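Local coordinates for protein polysaccharide deacetylase (Ammonifex degensii, PDB 4WCJ) that probably removes N-acetyl groups from poly-beta-1,6-N-acetyl-D-glucosamine as a zinc-dependent family 4 carbohydrate esterase, at residues A[98-110]-A[135-149]. Numbering follows the deposited sequence.
With ZN (zinc ion), chain B.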
loop_
_atom_site.group_PDB
_atom_site.type_symbol
_atom_site.label_atom_id
_atom_site.label_comp_id
_atom_site.label_asym_id
_atom_site.label_seq_id
_atom_site.Cartn_x
_atom_site.Cartn_y
_atom_site.Cartn_z
ATOM N N ASP A 98 -3.089 -3.301 -1.171
ATOM C CA ASP A 98 -4.289 -2.453 -1.277
ATOM C C ASP A 98 -5.592 -3.236 -1.214
ATOM O O ASP A 98 -5.709 -4.255 -1.873
ATOM C CB ASP A 98 -4.293 -1.667 -2.593
ATOM C CG ASP A 98 -3.345 -0.489 -2.580
ATOM O OD1 ASP A 98 -2.598 -0.320 -1.587
ATOM O OD2 ASP A 98 -3.341 0.258 -3.579
ATOM N N ASP A 99 -6.531 -2.713 -0.419
ATOM C CA ASP A 99 -7.991 -2.970 -0.410
ATOM C C ASP A 99 -8.486 -3.590 0.903
ATOM O O ASP A 99 -9.333 -3.005 1.585
ATOM C CB ASP A 99 -8.453 -3.846 -1.583
ATOM C CG ASP A 99 -8.334 -3.129 -2.914
ATOM O OD1 ASP A 99 -8.002 -1.937 -2.893
ATOM O OD2 ASP A 99 -8.555 -3.761 -3.967
ATOM N N GLY A 100 -7.970 -4.766 1.251
ATOM C CA GLY A 100 -8.391 -5.421 2.475
ATOM C C GLY A 100 -8.754 -6.881 2.263
ATOM O O GLY A 100 -9.403 -7.494 3.117
ATOM N N ASP A 101 -8.339 -7.442 1.129
ATOM C CA ASP A 101 -8.745 -8.801 0.777
ATOM C C ASP A 101 -8.389 -9.823 1.861
ATOM O O ASP A 101 -7.323 -9.751 2.463
ATOM C CB ASP A 101 -8.120 -9.228 -0.545
ATOM C CG ASP A 101 -8.789 -10.457 -1.125
ATOM O OD1 ASP A 101 -9.892 -10.316 -1.701
ATOM O OD2 ASP A 101 -8.229 -11.565 -1.011
ATOM N N LEU A 102 -9.294 -10.772 2.093
ATOM C CA LEU A 102 -9.076 -11.830 3.073
ATOM C C LEU A 102 -7.789 -12.604 2.809
ATOM O O LEU A 102 -7.158 -13.102 3.739
ATOM C CB LEU A 102 -10.267 -12.792 3.085
ATOM C CG LEU A 102 -10.178 -13.974 4.050
ATOM C CD1 LEU A 102 -9.944 -13.486 5.482
ATOM C CD2 LEU A 102 -11.423 -14.842 3.959
ATOM N N SER A 103 -7.393 -12.707 1.541
ATOM C CA SER A 103 -6.203 -13.484 1.211
ATOM C C SER A 103 -4.945 -12.864 1.798
ATOM O O SER A 103 -3.956 -13.558 1.977
ATOM C CB SER A 103 -6.032 -13.643 -0.307
ATOM O OG SER A 103 -5.741 -12.396 -0.924
ATOM N N VAL A 104 -4.960 -11.557 2.079
ATOM C CA VAL A 104 -3.808 -10.966 2.763
ATOM C C VAL A 104 -3.624 -11.638 4.130
ATOM O O VAL A 104 -2.502 -11.930 4.540
ATOM C CB VAL A 104 -3.952 -9.432 2.923
ATOM C CG1 VAL A 104 -2.734 -8.842 3.651
ATOM C CG2 VAL A 104 -4.113 -8.783 1.560
ATOM N N TYR A 105 -4.724 -11.897 4.836
ATOM C CA TYR A 105 -4.657 -12.598 6.113
ATOM C C TYR A 105 -4.384 -14.091 5.941
ATOM O O TYR A 105 -3.498 -14.646 6.589
ATOM C CB TYR A 105 -5.956 -12.410 6.897
ATOM C CG TYR A 105 -6.015 -13.187 8.189
ATOM C CD1 TYR A 105 -5.340 -12.746 9.323
ATOM C CD2 TYR A 105 -6.746 -14.364 8.278
ATOM C CE1 TYR A 105 -5.395 -13.467 10.509
ATOM C CE2 TYR A 105 -6.811 -15.087 9.459
ATOM C CZ TYR A 105 -6.136 -14.632 10.571
ATOM O OH TYR A 105 -6.200 -15.357 11.738
ATOM N N ARG A 106 -5.155 -14.729 5.068
ATOM C CA ARG A 106 -5.138 -16.187 4.955
ATOM C C ARG A 106 -3.876 -16.728 4.283
ATOM O O ARG A 106 -3.378 -17.798 4.655
ATOM C CB ARG A 106 -6.382 -16.662 4.201
ATOM C CG ARG A 106 -6.542 -18.172 4.133
ATOM C CD ARG A 106 -7.908 -18.568 3.583
ATOM N NE ARG A 106 -9.000 -18.115 4.443
ATOM C CZ ARG A 106 -10.271 -18.472 4.284
ATOM N NH1 ARG A 106 -11.202 -18.018 5.114
ATOM N NH2 ARG A 106 -10.612 -19.289 3.297
ATOM N N HIS A 107 -3.334 -15.978 3.330
ATOM C CA HIS A 107 -2.232 -16.474 2.517
ATOM C C HIS A 107 -0.969 -15.613 2.544
ATOM O O HIS A 107 0.132 -16.145 2.614
ATOM C CB HIS A 107 -2.697 -16.640 1.069
ATOM C CG HIS A 107 -3.838 -17.597 0.903
ATOM N ND1 HIS A 107 -3.825 -18.873 1.430
ATOM C CD2 HIS A 107 -5.021 -17.473 0.253
ATOM C CE1 HIS A 107 -4.951 -19.489 1.119
ATOM N NE2 HIS A 107 -5.693 -18.662 0.403
ATOM N N ALA A 108 -1.111 -14.291 2.458
ATOM C CA ALA A 108 0.066 -13.427 2.461
ATOM C C ALA A 108 0.734 -13.371 3.836
ATOM O O ALA A 108 1.955 -13.506 3.957
ATOM C CB ALA A 108 -0.306 -12.021 1.998
ATOM N N PHE A 109 -0.075 -13.171 4.872
ATOM C CA PHE A 109 0.435 -12.986 6.234
ATOM C C PHE A 109 1.347 -14.120 6.751
ATOM O O PHE A 109 2.382 -13.828 7.358
ATOM C CB PHE A 109 -0.738 -12.778 7.200
ATOM C CG PHE A 109 -0.321 -12.542 8.637
ATOM C CD1 PHE A 109 0.598 -11.553 8.955
ATOM C CD2 PHE A 109 -0.882 -13.280 9.665
ATOM C CE1 PHE A 109 0.974 -11.326 10.261
ATOM C CE2 PHE A 109 -0.516 -13.053 10.984
ATOM C CZ PHE A 109 0.415 -12.075 11.284
ATOM N N PRO A 110 0.975 -15.404 6.534
ATOM C CA PRO A 110 1.888 -16.458 7.003
ATOM C C PRO A 110 3.255 -16.420 6.315
ATOM O O PRO A 110 4.277 -16.658 6.969
ATOM C CB PRO A 110 1.143 -17.750 6.653
ATOM C CG PRO A 110 -0.302 -17.350 6.636
ATOM C CD PRO A 110 -0.299 -15.971 6.054
ATOM N N PHE A 135 -15.321 -10.445 -3.296
ATOM C CA PHE A 135 -14.273 -11.027 -2.468
ATOM C C PHE A 135 -14.493 -10.748 -0.989
ATOM O O PHE A 135 -14.789 -9.612 -0.598
ATOM C CB PHE A 135 -12.900 -10.486 -2.858
ATOM C CG PHE A 135 -12.442 -10.895 -4.218
ATOM C CD1 PHE A 135 -12.917 -10.244 -5.351
ATOM C CD2 PHE A 135 -11.503 -11.904 -4.372
ATOM C CE1 PHE A 135 -12.487 -10.610 -6.621
ATOM C CE2 PHE A 135 -11.065 -12.270 -5.639
ATOM C CZ PHE A 135 -11.553 -11.618 -6.761
ATOM N N SER A 136 -14.302 -11.768 -0.155
ATOM C CA SER A 136 -14.320 -11.542 1.285
ATOM C C SER A 136 -13.171 -10.642 1.668
ATOM O O SER A 136 -12.057 -10.793 1.156
ATOM C CB SER A 136 -14.224 -12.849 2.057
ATOM O OG SER A 136 -15.302 -13.694 1.720
ATOM N N MET A 137 -13.461 -9.691 2.550
ATOM C CA MET A 137 -12.436 -8.817 3.115
ATOM C C MET A 137 -12.022 -9.368 4.463
ATOM O O MET A 137 -12.774 -10.105 5.089
ATOM C CB MET A 137 -12.951 -7.380 3.268
ATOM C CG MET A 137 -13.362 -6.712 1.954
ATOM S SD MET A 137 -11.978 -6.291 0.861
ATOM C CE MET A 137 -12.057 -7.649 -0.305
ATOM N N CYS A 138 -10.819 -9.024 4.904
ATOM C CA CYS A 138 -10.427 -9.284 6.280
ATOM C C CYS A 138 -11.463 -8.700 7.228
ATOM O O CYS A 138 -12.090 -7.678 6.928
ATOM C CB CYS A 138 -9.057 -8.671 6.592
ATOM S SG CYS A 138 -7.687 -9.380 5.700
ATOM N N SER A 139 -11.658 -9.365 8.357
ATOM C CA SER A 139 -12.415 -8.772 9.455
ATOM C C SER A 139 -11.510 -7.860 10.280
ATOM O O SER A 139 -10.284 -7.906 10.151
ATOM C CB SER A 139 -13.001 -9.867 10.339
ATOM O OG SER A 139 -11.956 -10.544 11.030
ATOM N N TRP A 140 -12.101 -7.035 11.131
ATOM C CA TRP A 140 -11.296 -6.236 12.053
ATOM C C TRP A 140 -10.464 -7.115 12.995
ATOM O O TRP A 140 -9.328 -6.769 13.310
ATOM C CB TRP A 140 -12.190 -5.285 12.838
ATOM C CG TRP A 140 -12.620 -4.131 11.989
ATOM C CD1 TRP A 140 -13.879 -3.860 11.540
ATOM C CD2 TRP A 140 -11.769 -3.119 11.441
ATOM N NE1 TRP A 140 -13.868 -2.720 10.771
ATOM C CE2 TRP A 140 -12.582 -2.255 10.684
ATOM C CE3 TRP A 140 -10.394 -2.869 11.509
ATOM C CZ2 TRP A 140 -12.073 -1.139 10.022
ATOM C CZ3 TRP A 140 -9.884 -1.758 10.850
ATOM C CH2 TRP A 140 -10.728 -0.908 10.114
ATOM N N GLU A 141 -11.007 -8.257 13.421
ATOM C CA GLU A 141 -10.238 -9.166 14.275
ATOM C C GLU A 141 -8.980 -9.627 13.558
ATOM O O GLU A 141 -7.910 -9.729 14.149
ATOM C CB GLU A 141 -11.065 -10.387 14.680
ATOM C CG GLU A 141 -12.227 -10.087 15.580
ATOM C CD GLU A 141 -12.848 -11.349 16.146
ATOM O OE1 GLU A 141 -13.621 -11.243 17.124
ATOM O OE2 GLU A 141 -12.557 -12.446 15.617
ATOM N N GLN A 142 -9.121 -9.903 12.268
ATOM C CA GLN A 142 -8.011 -10.412 11.488
ATOM C C GLN A 142 -6.959 -9.339 11.244
ATOM O O GLN A 142 -5.766 -9.608 11.331
ATOM C CB GLN A 142 -8.524 -10.995 10.172
ATOM C CG GLN A 142 -9.150 -12.385 10.343
ATOM C CD GLN A 142 -10.027 -12.786 9.171
ATOM O OE1 GLN A 142 -10.482 -11.934 8.400
ATOM N NE2 GLN A 142 -10.272 -14.087 9.034
ATOM N N ILE A 143 -7.398 -8.113 10.966
ATOM C CA ILE A 143 -6.467 -6.992 10.822
ATOM C C ILE A 143 -5.729 -6.738 12.146
ATOM O O ILE A 143 -4.497 -6.578 12.171
ATOM C CB ILE A 143 -7.211 -5.727 10.371
ATOM C CG1 ILE A 143 -7.654 -5.876 8.911
ATOM C CG2 ILE A 143 -6.329 -4.487 10.540
ATOM C CD1 ILE A 143 -8.678 -4.867 8.481
ATOM N N LYS A 144 -6.483 -6.734 13.243
ATOM C CA LYS A 144 -5.907 -6.544 14.568
ATOM C C LYS A 144 -4.844 -7.588 14.877
ATOM O O LYS A 144 -3.808 -7.262 15.460
ATOM C CB LYS A 144 -6.999 -6.568 15.642
ATOM C CG LYS A 144 -7.851 -5.307 15.678
ATOM C CD LYS A 144 -9.038 -5.454 16.604
ATOM C CE LYS A 144 -9.942 -4.232 16.534
ATOM N NZ LYS A 144 -11.065 -4.296 17.505
ATOM N N GLU A 145 -5.092 -8.835 14.494
ATOM C CA GLU A 145 -4.135 -9.905 14.772
ATOM C C GLU A 145 -2.840 -9.652 13.995
ATOM O O GLU A 145 -1.736 -9.879 14.499
ATOM C CB GLU A 145 -4.732 -11.268 14.415
ATOM C CG GLU A 145 -3.728 -12.401 14.425
ATOM C CD GLU A 145 -4.333 -13.735 14.020
ATOM O OE1 GLU A 145 -3.558 -14.699 13.851
ATOM O OE2 GLU A 145 -5.576 -13.823 13.877
ATOM N N MET A 146 -2.969 -9.167 12.768
ATOM C CA MET A 146 -1.784 -8.876 11.977
ATOM C C MET A 146 -1.015 -7.682 12.527
ATOM O O MET A 146 0.216 -7.695 12.560
ATOM C CB MET A 146 -2.166 -8.648 10.516
ATOM C CG MET A 146 -2.614 -9.934 9.844
ATOM S SD MET A 146 -2.823 -9.762 8.053
ATOM C CE MET A 146 -4.230 -8.638 8.009
ATOM N N VAL A 147 -1.734 -6.651 12.958
ATOM C CA VAL A 147 -1.096 -5.505 13.604
ATOM C C VAL A 147 -0.376 -5.939 14.894
ATOM O O VAL A 147 0.741 -5.497 15.185
ATOM C CB VAL A 147 -2.131 -4.389 13.904
ATOM C CG1 VAL A 147 -1.538 -3.314 14.775
ATOM C CG2 VAL A 147 -2.637 -3.772 12.606
ATOM N N ALA A 148 -0.991 -6.838 15.655
ATOM C CA ALA A 148 -0.399 -7.307 16.908
ATOM C C ALA A 148 0.948 -8.020 16.751
ATOM O O ALA A 148 1.703 -8.162 17.727
ATOM C CB ALA A 148 -1.383 -8.228 17.632
ATOM N N SER A 149 1.246 -8.481 15.539
ATOM C CA SER A 149 2.505 -9.173 15.285
ATOM C C SER A 149 3.637 -8.157 15.211
ATOM O O SER A 149 4.811 -8.524 15.236
ATOM C CB SER A 149 2.442 -9.995 13.986
ATOM O OG SER A 149 2.335 -9.170 12.832
HETATM ZN ZN ZN B . -7.480 -0.423 -4.350
HETATM O O HOH W 1 -5.401 -0.557 -5.339
HETATM O O HOH W 2 -7.714 -2.015 -5.911
HETATM O O HOH W 3 -9.513 -15.655 11.534
HETATM O O HOH W 4 -11.575 -16.309 7.668
#
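In the beta/alpha barrel of this family 4 carbohydrate esterase, the turn that follows the zinc ligand Asp-99 is tied to the strand and loop leading into helix 140-148. Gly-100 O accepts a hydrogen bond from Cys-138 N (2.7 Å), and Leu-102 N donates one to Ser-136 O (2.9 Å), two bonds that bracket a single bridge between Asp-101 and Met-137. Asp-99 OD1 binds the zinc at 2.2 Å, alongside His-157, His-162 and two waters, which puts the bridge two residues beyond a metal ligand. Asp-101 caps helix 102-114 through OD2, which accepts from both Ser-103 N and OG.

Farther along, helices 102-110 and 140-148 run side by side, 30° apart, and two aromatic rings of the first meet the second. Tyr-105 projects its ring toward helix 140-148 with CG anti to the backbone N (chi1 176°), and Gln-142 CG sits over one face, 3.6 Å from the ring centroid. Met-146 approaches the same ring at its edge but covers one face of Phe-109, CG lying almost centrally above it and SD obliquely. The extended Glu-145 crosses the end of Tyr-105, their flat groups 78° apart, and Glu-145 OE2 accepts a hydrogen bond from Tyr-105 OH at 2.7 Å, met from above the carboxylate plane.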